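Local structure of putative TetR-family transcriptional regulator (Streptomyces coelicolor, 2HXO) at the interface of chains A and B. The protein probably binds cis-regulatory DNA as a transcription regulator of the TetR family. Sequence-based numbering; all coordinates share one arbitrary frame. Chains: chain A/B, Putative TetR-family transcriptional regulator.

Contact 1: the interface of chains A and B. Residues chain A 191, 201-202, 209; chain B 125-126, 129, 147.
One face of the A:Trp191 indole is shared by two neighbours from different chains: B:Pro126 CB lies over it toward the pyrrole side, 4.0 Å from A:Trp191 CE2, and A:Thr202 CG2 of its own chain lies over the rim of the same face, at CE3. In this TetR-family protein the patch belongs to the ligand-binding and dimerisation part, where helices 182-191 and 200-205 of one chain lie against helix 124-138 of the other. The far rim of the same indole meets a second flat group, with A:Trp191 CZ3 3.6 Å from B:Phe129 CD2, the side chains crossing at about a right angle. B:Phe129 is in turn met by A:Phe201, which comes edge to face with the planes at 58°. The centroids of the A:Phe201 and B:Phe129 rings are 5.5 Å apart, and B:Phe129 CD2 sits at the edge of the A:Phe201 ring, in its plane. A:Phe201 CE2 is 3.5 Å from B:Phe129 CE2. A:Phe201 has CG anti to the backbone N (chi1 174°), which carries its ring toward the partner helix, where CD2 also approaches the backbone carbonyl of B:Phe129. A:Thr202 turns CG2 anti to its own N to back the indole, while its hydroxyl OG1 faces B:Pro126 O at 3.6 Å, too far for a bond. An alanine in place of A:Trp191 would probably open a gap between A:Thr202, B:Pro126 and B:Phe129, leaving the proline ring without its aromatic cover and the phenylalanine ring freer to turn. Farther along, the packing thins: B:Phe147, at the start of helix 146-167, offers ring atom CE1 to methyl CG2 of A:Val209 at 4.1 Å, and B:Ala125 adds its methyl beside the indole.

Contact 2: the interface of chains A and B. Residues chain A 148-149, 151-152, 229, 232; chain B 156, 217, 220-221, 224.
B:Gln217 reaches across to helix 146-166 of chain A and gives its amide NE2 to the backbone carbonyl of A:Thr148, a hydrogen bond of 3.2 Å from B:Gln217 NE2 to A:Thr148 O. The bond is moderately bent (151° at the hydrogen), and the donor stands slightly off the carbonyl plane. CG of B:Gln217 is anti to the backbone N, but the chain bends at chi2 (57°), laying the amide along the helix surface: CD packs on A:Ser151 CB at 3.6 Å, and OE1 lies beside A:Thr148 CA. Close packing continues from here. A:Thr148 CG2 meets B:Ala220 CB at 3.6 Å, and the branched tip of B:Leu224 spreads between two helices, CD1 on A:Ala152 CB at 3.8 Å and CD2 on A:Ile229 CA at 3.9 Å. The small residues A:Ala152, B:Ala220 and B:Gly221 probably let the helices approach closely. The margins are looser: A:Leu232, beyond the end of helix 214-230, brings CD1 only to 4.2 Å from B:Leu224 CD2, and B:Tyr156 comes no nearer than CE1 to A:Ala152 O, 4.2 Å. Helices 146-166 and 214-230 of one chain thus pair with their counterparts in the other, as in the four-helix dimer bundle typical of TetR regulators, and this patch probably helps hold the two subunits together.

Contact 1: the interface of chains A and B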
ATOM      1  N   TRP A 191     -21.603  -9.144   2.456  1.00 57.17           N
ATOM      2  CA  TRP A 191     -22.016  -7.763   2.199  1.00 57.25           C
ATOM      3  C   TRP A 191     -23.489  -7.692   1.830  1.00 57.76           C
ATOM      4  O   TRP A 191     -24.188  -6.752   2.209  1.00 57.10           O
ATOM      5  CB  TRP A 191     -21.162  -7.145   1.082  1.00 56.09           C
ATOM      6  CG  TRP A 191     -19.800  -6.713   1.550  1.00 55.89           C
ATOM      7  CD1 TRP A 191     -19.199  -7.047   2.731  1.00 54.55           C
ATOM      8  CD2 TRP A 191     -18.868  -5.875   0.849  1.00 55.81           C
ATOM      9  NE1 TRP A 191     -17.959  -6.469   2.812  1.00 56.02           N
ATOM     10  CE2 TRP A 191     -17.726  -5.744   1.674  1.00 55.86           C
ATOM     11  CE3 TRP A 191     -18.886  -5.221  -0.392  1.00 55.62           C
ATOM     12  CZ2 TRP A 191     -16.607  -4.984   1.299  1.00 55.73           C
ATOM     13  CZ3 TRP A 191     -17.767  -4.461  -0.768  1.00 55.65           C
ATOM     14  CH2 TRP A 191     -16.647  -4.353   0.078  1.00 55.86           C
ATOM     15  N   PHE A 201     -25.154   1.916  -1.313  1.00 48.16           N
ATOM     16  CA  PHE A 201     -24.096   1.747  -2.303  1.00 46.77           C
ATOM     17  C   PHE A 201     -23.513   0.343  -2.294  1.00 46.73           C
ATOM     18  O   PHE A 201     -23.484  -0.339  -3.318  1.00 47.09           O
ATOM     19  CB  PHE A 201     -22.959   2.742  -2.054  1.00 46.90           C
ATOM     20  CG  PHE A 201     -21.776   2.529  -2.958  1.00 47.89           C
ATOM     21  CD1 PHE A 201     -21.767   3.053  -4.249  1.00 47.92           C
ATOM     22  CD2 PHE A 201     -20.716   1.719  -2.553  1.00 46.57           C
ATOM     23  CE1 PHE A 201     -20.727   2.771  -5.127  1.00 47.69           C
ATOM     24  CE2 PHE A 201     -19.675   1.430  -3.419  1.00 47.60           C
ATOM     25  CZ  PHE A 201     -19.678   1.954  -4.711  1.00 47.85           C
ATOM     26  N   THR A 202     -23.027  -0.072  -1.130  1.00 47.36           N
ATOM     27  CA  THR A 202     -22.412  -1.383  -0.965  1.00 48.32           C
ATOM     28  C   THR A 202     -23.365  -2.479  -1.417  1.00 50.07           C
ATOM     29  O   THR A 202     -22.953  -3.452  -2.047  1.00 49.90           O
ATOM     30  CB  THR A 202     -22.003  -1.631   0.514  1.00 47.67           C
ATOM     31  OG1 THR A 202     -21.189  -0.543   0.978  1.00 46.42           O
ATOM     32  CG2 THR A 202     -21.212  -2.918   0.642  1.00 45.94           C
ATOM     33  N   VAL A 209     -18.625  -8.130  -6.260  1.00 69.51           N
ATOM     34  CA  VAL A 209     -17.438  -8.569  -5.530  1.00 70.10           C
ATOM     35  C   VAL A 209     -17.026  -9.947  -6.034  1.00 70.94           C
ATOM     36  O   VAL A 209     -15.840 -10.219  -6.251  1.00 71.03           O
ATOM     37  CB  VAL A 209     -17.701  -8.681  -4.009  1.00 70.07           C
ATOM     38  CG1 VAL A 209     -16.453  -9.201  -3.313  1.00 69.53           C
ATOM     39  CG2 VAL A 209     -18.103  -7.331  -3.434  1.00 70.02           C
TER
ATOM     40  N   ALA B 125     -14.122  -2.502   6.284  1.00 44.21           N
ATOM     41  CA  ALA B 125     -14.094  -2.444   4.829  1.00 43.68           C
ATOM     42  C   ALA B 125     -15.385  -1.881   4.219  1.00 42.54           C
ATOM     43  O   ALA B 125     -15.355  -0.848   3.546  1.00 42.15           O
ATOM     44  CB  ALA B 125     -13.796  -3.830   4.261  1.00 43.75           C
ATOM     45  N   PRO B 126     -16.532  -2.542   4.455  1.00 41.35           N
ATOM     46  CA  PRO B 126     -17.797  -2.053   3.898  1.00 41.23           C
ATOM     47  C   PRO B 126     -18.141  -0.617   4.274  1.00 40.93           C
ATOM     48  O   PRO B 126     -18.742   0.100   3.479  1.00 40.84           O
ATOM     49  CB  PRO B 126     -18.825  -3.066   4.414  1.00 41.59           C
ATOM     50  CG  PRO B 126     -18.203  -3.591   5.670  1.00 42.46           C
ATOM     51  CD  PRO B 126     -16.753  -3.738   5.285  1.00 42.41           C
ATOM     52  N   PHE B 129     -15.942   1.560   2.190  1.00 39.22           N
ATOM     53  CA  PHE B 129     -16.450   1.403   0.840  1.00 40.51           C
ATOM     54  C   PHE B 129     -17.759   2.171   0.652  1.00 40.04           C
ATOM     55  O   PHE B 129     -17.993   2.740  -0.414  1.00 40.12           O
ATOM     56  CB  PHE B 129     -16.651  -0.084   0.546  1.00 42.79           C
ATOM     57  CG  PHE B 129     -16.534  -0.436  -0.902  1.00 45.61           C
ATOM     58  CD1 PHE B 129     -15.330  -0.255  -1.577  1.00 45.87           C
ATOM     59  CD2 PHE B 129     -17.626  -0.940  -1.599  1.00 47.05           C
ATOM     60  CE1 PHE B 129     -15.211  -0.574  -2.928  1.00 47.17           C
ATOM     61  CE2 PHE B 129     -17.517  -1.264  -2.964  1.00 47.75           C
ATOM     62  CZ  PHE B 129     -16.310  -1.080  -3.624  1.00 46.67           C
ATOM     63  N   PHE B 147     -17.687   0.164  -8.502  1.00 44.66           N
ATOM     64  CA  PHE B 147     -16.789  -0.689  -7.740  1.00 44.09           C
ATOM     65  C   PHE B 147     -15.340  -0.358  -8.062  1.00 42.86           C
ATOM     66  O   PHE B 147     -14.493  -0.242  -7.178  1.00 43.62           O
ATOM     67  CB  PHE B 147     -17.083  -2.155  -8.087  1.00 45.70           C
ATOM     68  CG  PHE B 147     -16.350  -3.133  -7.242  1.00 47.49           C
ATOM     69  CD1 PHE B 147     -16.740  -3.356  -5.930  1.00 49.03           C
ATOM     70  CD2 PHE B 147     -15.222  -3.774  -7.724  1.00 48.42           C
ATOM     71  CE1 PHE B 147     -16.007  -4.204  -5.102  1.00 50.25           C
ATOM     72  CE2 PHE B 147     -14.484  -4.622  -6.904  1.00 49.01           C
ATOM     73  CZ  PHE B 147     -14.872  -4.837  -5.594  1.00 48.32           C
TER

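Contact 2: the interface of chains A and B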
ATOM      1  N   THR A 148       5.505  14.614  -8.254  1.00 34.93           N
ATOM      2  CA  THR A 148       4.169  14.368  -7.747  1.00 34.82           C
ATOM      3  C   THR A 148       3.501  13.238  -8.537  1.00 33.46           C
ATOM      4  O   THR A 148       3.011  12.260  -7.961  1.00 30.53           O
ATOM      5  CB  THR A 148       3.299  15.649  -7.837  1.00 35.87           C
ATOM      6  OG1 THR A 148       3.924  16.702  -7.104  1.00 37.18           O
ATOM      7  CG2 THR A 148       1.929  15.409  -7.250  1.00 35.10           C
ATOM      8  N   ALA A 149       3.495  13.375  -9.860  1.00 33.09           N
ATOM      9  CA  ALA A 149       2.884  12.376 -10.722  1.00 33.36           C
ATOM     10  C   ALA A 149       3.546  11.010 -10.545  1.00 33.99           C
ATOM     11  O   ALA A 149       2.874   9.987 -10.416  1.00 34.91           O
ATOM     12  CB  ALA A 149       2.973  12.822 -12.164  1.00 32.70           C
ATOM     13  N   SER A 151       5.345   9.853  -7.952  1.00 34.79           N
ATOM     14  CA  SER A 151       5.113   9.336  -6.604  1.00 32.98           C
ATOM     15  C   SER A 151       3.717   8.786  -6.460  1.00 33.26           C
ATOM     16  O   SER A 151       3.514   7.796  -5.759  1.00 33.82           O
ATOM     17  CB  SER A 151       5.319  10.431  -5.554  1.00 36.66           C
ATOM     18  OG  SER A 151       6.685  10.790  -5.447  1.00 39.79           O
ATOM     19  N   ALA A 152       2.748   9.436  -7.107  1.00 32.19           N
ATOM     20  CA  ALA A 152       1.368   8.971  -7.044  1.00 32.10           C
ATOM     21  C   ALA A 152       1.261   7.591  -7.685  1.00 33.23           C
ATOM     22  O   ALA A 152       0.639   6.687  -7.116  1.00 32.28           O
ATOM     23  CB  ALA A 152       0.426   9.954  -7.749  1.00 30.21           C
ATOM     24  N   ILE A 229      -3.190  12.148 -14.496  1.00 29.12           N
ATOM     25  CA  ILE A 229      -1.880  12.684 -14.800  1.00 29.26           C
ATOM     26  C   ILE A 229      -1.866  13.336 -16.172  1.00 31.62           C
ATOM     27  O   ILE A 229      -1.273  14.404 -16.349  1.00 31.85           O
ATOM     28  CB  ILE A 229      -0.797  11.579 -14.706  1.00 28.24           C
ATOM     29  CG1 ILE A 229      -0.602  11.186 -13.235  1.00 27.75           C
ATOM     30  CG2 ILE A 229       0.507  12.072 -15.295  1.00 27.39           C
ATOM     31  CD1 ILE A 229       0.302   9.997 -12.987  1.00 26.97           C
ATOM     32  N   LEU A 232      -2.611  16.968 -16.531  1.00 33.73           N
ATOM     33  CA  LEU A 232      -1.620  17.929 -16.025  1.00 34.34           C
ATOM     34  C   LEU A 232      -0.959  18.667 -17.195  1.00 35.85           C
ATOM     35  O   LEU A 232      -0.330  19.710 -17.018  1.00 35.00           O
ATOM     36  CB  LEU A 232      -0.530  17.220 -15.223  1.00 30.53           C
ATOM     37  CG  LEU A 232      -0.895  16.694 -13.834  1.00 29.70           C
ATOM     38  CD1 LEU A 232       0.270  15.865 -13.313  1.00 25.04           C
ATOM     39  CD2 LEU A 232      -1.205  17.890 -12.879  1.00 24.84           C
TER
ATOM     40  N   TYR B 156      -5.456   3.302  -3.360  1.00 42.55           N
ATOM     41  CA  TYR B 156      -4.554   4.437  -3.338  1.00 41.99           C
ATOM     42  C   TYR B 156      -4.311   4.860  -1.888  1.00 40.89           C
ATOM     43  O   TYR B 156      -3.161   5.042  -1.488  1.00 38.46           O
ATOM     44  CB  TYR B 156      -5.123   5.625  -4.118  1.00 41.35           C
ATOM     45  CG  TYR B 156      -4.286   6.860  -3.930  1.00 41.62           C
ATOM     46  CD1 TYR B 156      -3.063   7.000  -4.587  1.00 40.01           C
ATOM     47  CD2 TYR B 156      -4.661   7.842  -3.017  1.00 41.73           C
ATOM     48  CE1 TYR B 156      -2.229   8.081  -4.329  1.00 40.41           C
ATOM     49  CE2 TYR B 156      -3.829   8.933  -2.746  1.00 40.75           C
ATOM     50  CZ  TYR B 156      -2.617   9.044  -3.403  1.00 40.39           C
ATOM     51  OH  TYR B 156      -1.775  10.092  -3.116  1.00 41.05           O
ATOM     52  N   GLN B 217       1.528  15.480  -0.798  1.00 30.81           N
ATOM     53  CA  GLN B 217       1.675  14.487  -1.848  1.00 31.27           C
ATOM     54  C   GLN B 217       0.454  13.583  -1.835  1.00 31.99           C
ATOM     55  O   GLN B 217      -0.072  13.208  -2.885  1.00 30.43           O
ATOM     56  CB  GLN B 217       2.919  13.632  -1.612  1.00 31.36           C
ATOM     57  CG  GLN B 217       3.044  12.432  -2.560  1.00 30.87           C
ATOM     58  CD  GLN B 217       3.049  12.851  -4.034  1.00 33.61           C
ATOM     59  OE1 GLN B 217       3.792  13.752  -4.419  1.00 35.30           O
ATOM     60  NE2 GLN B 217       2.224  12.193  -4.857  1.00 29.05           N
ATOM     61  N   ALA B 220      -2.489  15.397  -3.295  1.00 31.06           N
ATOM     62  CA  ALA B 220      -2.298  15.623  -4.729  1.00 32.41           C
ATOM     63  C   ALA B 220      -2.656  14.305  -5.432  1.00 31.45           C
ATOM     64  O   ALA B 220      -3.337  14.294  -6.469  1.00 30.95           O
ATOM     65  CB  ALA B 220      -0.843  16.008  -5.024  1.00 31.53           C
ATOM     66  N   GLY B 221      -2.222  13.198  -4.829  1.00 30.88           N
ATOM     67  CA  GLY B 221      -2.505  11.879  -5.382  1.00 30.38           C
ATOM     68  C   GLY B 221      -4.002  11.650  -5.427  1.00 30.50           C
ATOM     69  O   GLY B 221      -4.541  11.133  -6.407  1.00 29.25           O
ATOM     70  N   LEU B 224      -5.484  13.542  -8.226  1.00 28.90           N
ATOM     71  CA  LEU B 224      -5.173  12.881  -9.488  1.00 27.34           C
ATOM     72  C   LEU B 224      -6.158  11.738  -9.747  1.00 26.89           C
ATOM     73  O   LEU B 224      -6.650  11.585 -10.858  1.00 25.32           O
ATOM     74  CB  LEU B 224      -3.741  12.326  -9.469  1.00 27.77           C
ATOM     75  CG  LEU B 224      -2.674  13.384  -9.744  1.00 27.45           C
ATOM     76  CD1 LEU B 224      -1.321  12.825  -9.425  1.00 27.72           C
ATOM     77  CD2 LEU B 224      -2.772  13.846 -11.186  1.00 24.51           C
TER

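The C-alpha centres of contact 1 and contact 2 lie about 25 Å apart, and both belong to one two-fold symmetric interface, so each recurs with the chains exchanged. The long helix that begins at residue 146 serves both: B:Phe147 brings its start to contact 1, while A:Thr148 to A:Ala152, and B:Tyr156 farther along, bring it to contact 2. Contact 2 joins the long helices; contact 1 is an apolar clasp in which short helices of one subunit embrace the flank of the other. Together they probably fix the relative orientation of the subunits, and hence of their DNA-binding domains.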